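Local atomic coordinates of S-adenosylmethionine:2-demethylmenaquinone methyltransferase (Geobacillus kaustophilus, PDB entry 2PCN), a protein that belongs to the RraA-like protein family and forms an assembly of three chains. Residues A[12-24]-A[128-140]. Numbering follows the deposited sequence.
Sequences DELQVCELPFQSY and VLEFGGVRWEPGA
Two consecutive glycines, Gly132 and Gly133, both with positive phi, press against Cys17, Glu18 and Leu19 between segments that do not pair as strands. They form the loop of the type I' turn from Phe131 to Val134, the tip of a beta-hairpin with a two-residue loop (129-131 with 134-136) in this RraA-like fold. Glu18 N donates to Gly132 O at 2.9 Å, and the N-H...O angle of 171° is nearly straight. Leu19 CB lies 4.0 Å from Gly132 CA, and Glu18 OE2 lies 3.4 Å from Gly133 CA, where a CB on Gly133 would collide with it. Strand 14-16 instead pairs with strand 148-152; its axis and that of strand 134-136 run at 118° to each other. Beside the turn, Val134 inserts CG2 against the backbone of Cys17, 3.5 Å from CA. The Cys17 sulfur, turned opposite the backbone N (chi1 -171°), reaches the edge of the Trp136 indole, 4.0 Å from CZ2. The two faces of that indole are covered by Phe131 CZ and Val134 CG1, while NE1 donates in the ring plane to Phe131 O. The Phe21 and Phe131 side chains cross at about a right angle, and Phe21 CZ touches Phe131 CE2 edge to edge at 4.0 Å.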
ATOM      1  N   ASP A  12      -3.206 -27.375  -9.777  1.00 28.94           N
ATOM      2  CA  ASP A  12      -4.358 -27.930 -10.487  1.00 34.90           C
ATOM      3  C   ASP A  12      -5.607 -28.095  -9.621  1.00 33.32           C
ATOM      4  O   ASP A  12      -6.718 -28.189 -10.140  1.00 34.73           O
ATOM      5  CB  ASP A  12      -3.994 -29.277 -11.125  1.00 43.04           C
ATOM      6  CG  ASP A  12      -3.582 -30.319 -10.101  1.00 49.05           C
ATOM      7  OD1 ASP A  12      -4.369 -30.588  -9.171  1.00 54.57           O
ATOM      8  OD2 ASP A  12      -2.472 -30.874 -10.232  1.00 57.74           O
ATOM      9  N   GLU A  13      -5.424 -28.134  -8.305  1.00 28.86           N
ATOM     10  CA  GLU A  13      -6.544 -28.286  -7.378  1.00 28.74           C
ATOM     11  C   GLU A  13      -6.826 -26.984  -6.644  1.00 27.01           C
ATOM     12  O   GLU A  13      -7.608 -26.960  -5.692  1.00 25.06           O
ATOM     13  CB  GLU A  13      -6.234 -29.357  -6.335  1.00 30.80           C
ATOM     14  CG  GLU A  13      -6.111 -30.761  -6.870  1.00 42.23           C
ATOM     15  CD  GLU A  13      -5.746 -31.745  -5.780  1.00 48.27           C
ATOM     16  OE1 GLU A  13      -4.654 -31.596  -5.193  1.00 49.29           O
ATOM     17  OE2 GLU A  13      -6.552 -32.661  -5.505  1.00 54.02           O
ATOM     18  N   LEU A  14      -6.194 -25.902  -7.084  1.00 17.70           N
ATOM     19  CA  LEU A  14      -6.362 -24.621  -6.414  1.00 19.41           C
ATOM     20  C   LEU A  14      -6.982 -23.500  -7.228  1.00 18.61           C
ATOM     21  O   LEU A  14      -6.876 -23.454  -8.454  1.00 17.38           O
ATOM     22  CB  LEU A  14      -5.009 -24.120  -5.897  1.00 16.95           C
ATOM     23  CG  LEU A  14      -4.290 -24.858  -4.771  1.00 17.95           C
ATOM     24  CD1 LEU A  14      -2.897 -24.271  -4.601  1.00 17.28           C
ATOM     25  CD2 LEU A  14      -5.084 -24.735  -3.481  1.00 21.01           C
ATOM     26  N   GLN A  15      -7.637 -22.599  -6.506  1.00 17.66           N
ATOM     27  CA  GLN A  15      -8.227 -21.404  -7.075  1.00 15.41           C
ATOM     28  C   GLN A  15      -7.341 -20.316  -6.485  1.00 15.22           C
ATOM     29  O   GLN A  15      -7.066 -20.328  -5.286  1.00 13.66           O
ATOM     30  CB  GLN A  15      -9.661 -21.210  -6.590  1.00 17.12           C
ATOM     31  CG  GLN A  15     -10.680 -22.082  -7.290  1.00 16.47           C
ATOM     32  CD  GLN A  15     -12.082 -21.772  -6.831  1.00 14.08           C
ATOM     33  OE1 GLN A  15     -12.561 -22.321  -5.838  1.00 18.41           O
ATOM     34  NE2 GLN A  15     -12.745 -20.870  -7.542  1.00 11.97           N
ATOM     35  N   VAL A  16      -6.877 -19.395  -7.319  1.00 13.18           N
ATOM     36  CA  VAL A  16      -6.015 -18.320  -6.850  1.00 14.34           C
ATOM     37  C   VAL A  16      -6.767 -16.998  -6.894  1.00 12.71           C
ATOM     38  O   VAL A  16      -7.202 -16.557  -7.956  1.00 10.73           O
ATOM     39  CB  VAL A  16      -4.741 -18.214  -7.715  1.00 15.00           C
ATOM     40  CG1 VAL A  16      -3.856 -17.089  -7.204  1.00 11.53           C
ATOM     41  CG2 VAL A  16      -3.985 -19.534  -7.687  1.00 21.98           C
ATOM     42  N   CYS A  17      -6.928 -16.372  -5.731  1.00 11.47           N
ATOM     43  CA  CYS A  17      -7.637 -15.105  -5.652  1.00 11.18           C
ATOM     44  C   CYS A  17      -6.909 -14.026  -6.448  1.00 16.38           C
ATOM     45  O   CYS A  17      -5.701 -13.828  -6.294  1.00 13.35           O
ATOM     46  CB  CYS A  17      -7.785 -14.673  -4.191  1.00 13.95           C
ATOM     47  SG  CYS A  17      -8.863 -13.239  -3.970  1.00 13.85           S
ATOM     48  N   GLU A  18      -7.658 -13.328  -7.295  1.00 15.33           N
ATOM     49  CA  GLU A  18      -7.107 -12.278  -8.145  1.00 14.76           C
ATOM     50  C   GLU A  18      -7.151 -10.913  -7.474  1.00 18.55           C
ATOM     51  O   GLU A  18      -6.505  -9.966  -7.925  1.00 21.80           O
ATOM     52  CB  GLU A  18      -7.885 -12.232  -9.459  1.00 18.11           C
ATOM     53  CG  GLU A  18      -7.801 -13.517 -10.258  1.00 20.87           C
ATOM     54  CD  GLU A  18      -8.852 -13.590 -11.346  1.00 33.75           C
ATOM     55  OE1 GLU A  18      -9.014 -12.596 -12.083  1.00 37.54           O
ATOM     56  OE2 GLU A  18      -9.509 -14.645 -11.464  1.00 42.39           O
ATOM     57  N   LEU A  19      -7.920 -10.819  -6.399  1.00 13.16           N
ATOM     58  CA  LEU A  19      -8.046  -9.574  -5.661  1.00 18.75           C
ATOM     59  C   LEU A  19      -6.939  -9.465  -4.616  1.00 17.92           C
ATOM     60  O   LEU A  19      -6.816 -10.323  -3.740  1.00 17.65           O
ATOM     61  CB  LEU A  19      -9.413  -9.515  -4.976  1.00 20.59           C
ATOM     62  CG  LEU A  19      -9.712  -8.318  -4.070  1.00 24.84           C
ATOM     63  CD1 LEU A  19      -9.732  -7.029  -4.885  1.00 24.40           C
ATOM     64  CD2 LEU A  19     -11.055  -8.534  -3.389  1.00 20.92           C
ATOM     65  N   PRO A  20      -6.103  -8.420  -4.710  1.00 16.19           N
ATOM     66  CA  PRO A  20      -5.021  -8.241  -3.742  1.00 16.77           C
ATOM     67  C   PRO A  20      -5.598  -7.656  -2.459  1.00 17.60           C
ATOM     68  O   PRO A  20      -6.368  -6.698  -2.499  1.00 21.38           O
ATOM     69  CB  PRO A  20      -4.085  -7.269  -4.453  1.00 17.35           C
ATOM     70  CG  PRO A  20      -5.038  -6.407  -5.210  1.00 23.43           C
ATOM     71  CD  PRO A  20      -6.009  -7.417  -5.788  1.00 24.07           C
ATOM     72  N   PHE A  21      -5.234  -8.238  -1.325  1.00  8.92           N
ATOM     73  CA  PHE A  21      -5.730  -7.765  -0.039  1.00 12.36           C
ATOM     74  C   PHE A  21      -4.659  -7.038   0.752  1.00 12.18           C
ATOM     75  O   PHE A  21      -3.463  -7.241   0.536  1.00 11.52           O
ATOM     76  CB  PHE A  21      -6.204  -8.942   0.820  1.00 13.71           C
ATOM     77  CG  PHE A  21      -7.468  -9.588   0.338  1.00 12.97           C
ATOM     78  CD1 PHE A  21      -8.704  -9.009   0.603  1.00 12.62           C
ATOM     79  CD2 PHE A  21      -7.425 -10.797  -0.346  1.00 12.80           C
ATOM     80  CE1 PHE A  21      -9.882  -9.625   0.200  1.00 11.46           C
ATOM     81  CE2 PHE A  21      -8.600 -11.422  -0.757  1.00 12.32           C
ATOM     82  CZ  PHE A  21      -9.829 -10.833  -0.481  1.00 11.26           C
ATOM     83  N   GLN A  22      -5.098  -6.189   1.672  1.00 10.45           N
ATOM     84  CA  GLN A  22      -4.182  -5.495   2.560  1.00 10.33           C
ATOM     85  C   GLN A  22      -4.256  -6.384   3.797  1.00 13.78           C
ATOM     86  O   GLN A  22      -5.338  -6.866   4.133  1.00 10.91           O
ATOM     87  CB  GLN A  22      -4.696  -4.096   2.908  1.00 10.79           C
ATOM     88  CG  GLN A  22      -4.888  -3.175   1.716  1.00 24.75           C
ATOM     89  CD  GLN A  22      -3.637  -3.056   0.875  1.00 29.42           C
ATOM     90  OE1 GLN A  22      -2.558  -2.757   1.386  1.00 34.88           O
ATOM     91  NE2 GLN A  22      -3.774  -3.287  -0.427  1.00 36.33           N
ATOM     92  N   SER A  23      -3.125  -6.618   4.455  1.00 11.69           N
ATOM     93  CA  SER A  23      -3.102  -7.458   5.654  1.00 11.87           C
ATOM     94  C   SER A  23      -3.115  -6.552   6.882  1.00 13.35           C
ATOM     95  O   SER A  23      -2.231  -5.712   7.043  1.00 12.65           O
ATOM     96  CB  SER A  23      -1.850  -8.337   5.659  1.00 15.51           C
ATOM     97  OG  SER A  23      -1.901  -9.283   6.712  1.00 21.07           O
ATOM     98  N   TYR A  24      -4.108  -6.737   7.750  1.00  7.22           N
ATOM     99  CA  TYR A  24      -4.258  -5.900   8.939  1.00 10.14           C
ATOM    100  C   TYR A  24      -4.028  -6.570  10.294  1.00  9.96           C
ATOM    101  O   TYR A  24      -3.802  -5.882  11.284  1.00  9.98           O
ATOM    102  CB  TYR A  24      -5.657  -5.284   8.949  1.00  7.75           C
ATOM    103  CG  TYR A  24      -5.937  -4.349   7.802  1.00 11.03           C
ATOM    104  CD1 TYR A  24      -5.373  -3.071   7.764  1.00 14.60           C
ATOM    105  CD2 TYR A  24      -6.764  -4.737   6.750  1.00  8.10           C
ATOM    106  CE1 TYR A  24      -5.630  -2.201   6.702  1.00 15.54           C
ATOM    107  CE2 TYR A  24      -7.025  -3.876   5.685  1.00 17.49           C
ATOM    108  CZ  TYR A  24      -6.455  -2.610   5.668  1.00 17.45           C
ATOM    109  OH  TYR A  24      -6.705  -1.767   4.610  1.00 15.53           O
ATOM    110  N   VAL A 128     -22.598 -19.912  -1.177  1.00 11.27           N
ATOM    111  CA  VAL A 128     -21.407 -19.869  -2.013  1.00 15.03           C
ATOM    112  C   VAL A 128     -21.142 -18.416  -2.387  1.00 15.44           C
ATOM    113  O   VAL A 128     -22.038 -17.714  -2.855  1.00 16.74           O
ATOM    114  CB  VAL A 128     -21.595 -20.700  -3.298  1.00 19.61           C
ATOM    115  CG1 VAL A 128     -20.368 -20.573  -4.184  1.00 16.90           C
ATOM    116  CG2 VAL A 128     -21.839 -22.161  -2.937  1.00 18.86           C
ATOM    117  N   LEU A 129     -19.913 -17.961  -2.164  1.00 11.57           N
ATOM    118  CA  LEU A 129     -19.551 -16.589  -2.480  1.00 14.91           C
ATOM    119  C   LEU A 129     -18.806 -16.561  -3.803  1.00 14.17           C
ATOM    120  O   LEU A 129     -18.174 -17.547  -4.192  1.00 14.06           O
ATOM    121  CB  LEU A 129     -18.661 -16.004  -1.379  1.00  9.76           C
ATOM    122  CG  LEU A 129     -19.158 -16.130   0.062  1.00 14.93           C
ATOM    123  CD1 LEU A 129     -18.090 -15.598   1.002  1.00 12.41           C
ATOM    124  CD2 LEU A 129     -20.465 -15.367   0.240  1.00 10.45           C
ATOM    125  N   GLU A 130     -18.884 -15.430  -4.493  1.00 13.48           N
ATOM    126  CA  GLU A 130     -18.207 -15.273  -5.769  1.00 19.55           C
ATOM    127  C   GLU A 130     -17.583 -13.893  -5.924  1.00 15.98           C
ATOM    128  O   GLU A 130     -18.272 -12.917  -6.209  1.00 14.54           O
ATOM    129  CB  GLU A 130     -19.186 -15.521  -6.921  1.00 24.71           C
ATOM    130  CG  GLU A 130     -19.614 -16.968  -7.070  1.00 35.34           C
ATOM    131  CD  GLU A 130     -20.661 -17.157  -8.151  1.00 43.85           C
ATOM    132  OE1 GLU A 130     -20.427 -16.700  -9.289  1.00 45.78           O
ATOM    133  OE2 GLU A 130     -21.712 -17.767  -7.861  1.00 49.27           O
ATOM    134  N   PHE A 131     -16.270 -13.818  -5.724  1.00 16.83           N
ATOM    135  CA  PHE A 131     -15.540 -12.564  -5.878  1.00 13.60           C
ATOM    136  C   PHE A 131     -14.052 -12.847  -6.033  1.00 10.84           C
ATOM    137  O   PHE A 131     -13.576 -13.924  -5.666  1.00 13.11           O
ATOM    138  CB  PHE A 131     -15.771 -11.627  -4.683  1.00 14.72           C
ATOM    139  CG  PHE A 131     -15.190 -12.124  -3.390  1.00 15.11           C
ATOM    140  CD1 PHE A 131     -15.959 -12.879  -2.509  1.00 10.69           C
ATOM    141  CD2 PHE A 131     -13.873 -11.823  -3.045  1.00 14.23           C
ATOM    142  CE1 PHE A 131     -15.428 -13.326  -1.296  1.00 11.62           C
ATOM    143  CE2 PHE A 131     -13.331 -12.267  -1.835  1.00 10.79           C
ATOM    144  CZ  PHE A 131     -14.113 -13.020  -0.958  1.00  8.78           C
ATOM    145  N   GLY A 132     -13.326 -11.880  -6.584  1.00 13.32           N
ATOM    146  CA  GLY A 132     -11.896 -12.042  -6.779  1.00 11.87           C
ATOM    147  C   GLY A 132     -11.569 -13.173  -7.731  1.00 15.65           C
ATOM    148  O   GLY A 132     -10.468 -13.722  -7.699  1.00 16.65           O
ATOM    149  N   GLY A 133     -12.532 -13.516  -8.582  1.00 15.43           N
ATOM    150  CA  GLY A 133     -12.336 -14.588  -9.543  1.00 17.99           C
ATOM    151  C   GLY A 133     -12.314 -15.954  -8.887  1.00 17.09           C
ATOM    152  O   GLY A 133     -11.840 -16.926  -9.476  1.00 16.63           O
ATOM    153  N   VAL A 134     -12.840 -16.035  -7.669  1.00 14.66           N
ATOM    154  CA  VAL A 134     -12.856 -17.293  -6.930  1.00 10.73           C
ATOM    155  C   VAL A 134     -14.247 -17.657  -6.416  1.00 13.25           C
ATOM    156  O   VAL A 134     -15.044 -16.784  -6.072  1.00 10.84           O
ATOM    157  CB  VAL A 134     -11.878 -17.229  -5.716  1.00 11.81           C
ATOM    158  CG1 VAL A 134     -12.065 -18.442  -4.801  1.00 12.15           C
ATOM    159  CG2 VAL A 134     -10.445 -17.173  -6.216  1.00 11.62           C
ATOM    160  N   ARG A 135     -14.531 -18.954  -6.379  1.00 12.38           N
ATOM    161  CA  ARG A 135     -15.803 -19.454  -5.869  1.00 11.43           C
ATOM    162  C   ARG A 135     -15.470 -19.973  -4.474  1.00 10.64           C
ATOM    163  O   ARG A 135     -14.736 -20.952  -4.330  1.00 13.54           O
ATOM    164  CB  ARG A 135     -16.316 -20.597  -6.752  1.00 18.12           C
ATOM    165  CG  ARG A 135     -17.668 -21.169  -6.347  1.00 20.69           C
ATOM    166  CD  ARG A 135     -17.927 -22.484  -7.082  1.00 30.79           C
ATOM    167  NE  ARG A 135     -19.243 -23.049  -6.793  1.00 38.08           N
ATOM    168  CZ  ARG A 135     -20.389 -22.530  -7.223  1.00 43.71           C
ATOM    169  NH1 ARG A 135     -20.384 -21.429  -7.962  1.00 46.72           N
ATOM    170  NH2 ARG A 135     -21.541 -23.113  -6.916  1.00 44.92           N
ATOM    171  N   TRP A 136     -15.994 -19.301  -3.452  1.00 10.64           N
ATOM    172  CA  TRP A 136     -15.736 -19.669  -2.062  1.00  9.72           C
ATOM    173  C   TRP A 136     -16.877 -20.517  -1.499  1.00 10.48           C
ATOM    174  O   TRP A 136     -17.966 -20.007  -1.245  1.00 14.84           O
ATOM    175  CB  TRP A 136     -15.574 -18.404  -1.210  1.00 10.34           C
ATOM    176  CG  TRP A 136     -14.677 -17.366  -1.827  1.00 12.90           C
ATOM    177  CD1 TRP A 136     -14.967 -16.558  -2.889  1.00 10.48           C
ATOM    178  CD2 TRP A 136     -13.345 -17.030  -1.420  1.00  9.81           C
ATOM    179  NE1 TRP A 136     -13.900 -15.737  -3.168  1.00  8.65           N
ATOM    180  CE2 TRP A 136     -12.890 -16.006  -2.281  1.00  6.17           C
ATOM    181  CE3 TRP A 136     -12.492 -17.493  -0.410  1.00 11.83           C
ATOM    182  CZ2 TRP A 136     -11.616 -15.434  -2.162  1.00 10.18           C
ATOM    183  CZ3 TRP A 136     -11.224 -16.925  -0.291  1.00 13.73           C
ATOM    184  CH2 TRP A 136     -10.800 -15.907  -1.163  1.00 14.58           C
ATOM    185  N   GLU A 137     -16.612 -21.803  -1.289  1.00 14.27           N
ATOM    186  CA  GLU A 137     -17.619 -22.730  -0.780  1.00 19.35           C
ATOM    187  C   GLU A 137     -17.427 -23.120   0.681  1.00 17.15           C
ATOM    188  O   GLU A 137     -16.305 -23.305   1.143  1.00 15.91           O
ATOM    189  CB  GLU A 137     -17.624 -24.009  -1.625  1.00 20.34           C
ATOM    190  CG  GLU A 137     -18.077 -23.825  -3.062  1.00 30.22           C
ATOM    191  CD  GLU A 137     -18.031 -25.124  -3.849  1.00 36.51           C
ATOM    192  OE1 GLU A 137     -18.505 -26.153  -3.323  1.00 41.46           O
ATOM    193  OE2 GLU A 137     -17.527 -25.113  -4.993  1.00 35.90           O
ATOM    194  N   PRO A 138     -18.532 -23.250   1.431  1.00 17.53           N
ATOM    195  CA  PRO A 138     -18.426 -23.633   2.839  1.00 16.37           C
ATOM    196  C   PRO A 138     -17.739 -24.996   2.920  1.00 16.56           C
ATOM    197  O   PRO A 138     -18.018 -25.881   2.114  1.00 17.71           O
ATOM    198  CB  PRO A 138     -19.885 -23.703   3.285  1.00 17.76           C
ATOM    199  CG  PRO A 138     -20.541 -22.658   2.438  1.00 17.73           C
ATOM    200  CD  PRO A 138     -19.924 -22.914   1.081  1.00 20.66           C
ATOM    201  N   GLY A 139     -16.833 -25.161   3.876  1.00 17.20           N
ATOM    202  CA  GLY A 139     -16.147 -26.434   4.005  1.00 21.83           C
ATOM    203  C   GLY A 139     -14.851 -26.496   3.219  1.00 23.53           C
ATOM    204  O   GLY A 139     -14.018 -27.371   3.462  1.00 24.33           O
ATOM    205  N   ALA A 140     -14.684 -25.585   2.265  1.00 16.14           N
ATOM    206  CA  ALA A 140     -13.461 -25.541   1.471  1.00 15.48           C
ATOM    207  C   ALA A 140     -12.354 -25.036   2.390  1.00 16.43           C
ATOM    208  O   ALA A 140     -12.630 -24.584   3.499  1.00 14.60           O
ATOM    209  CB  ALA A 140     -13.633 -24.601   0.279  1.00 17.99           C
TER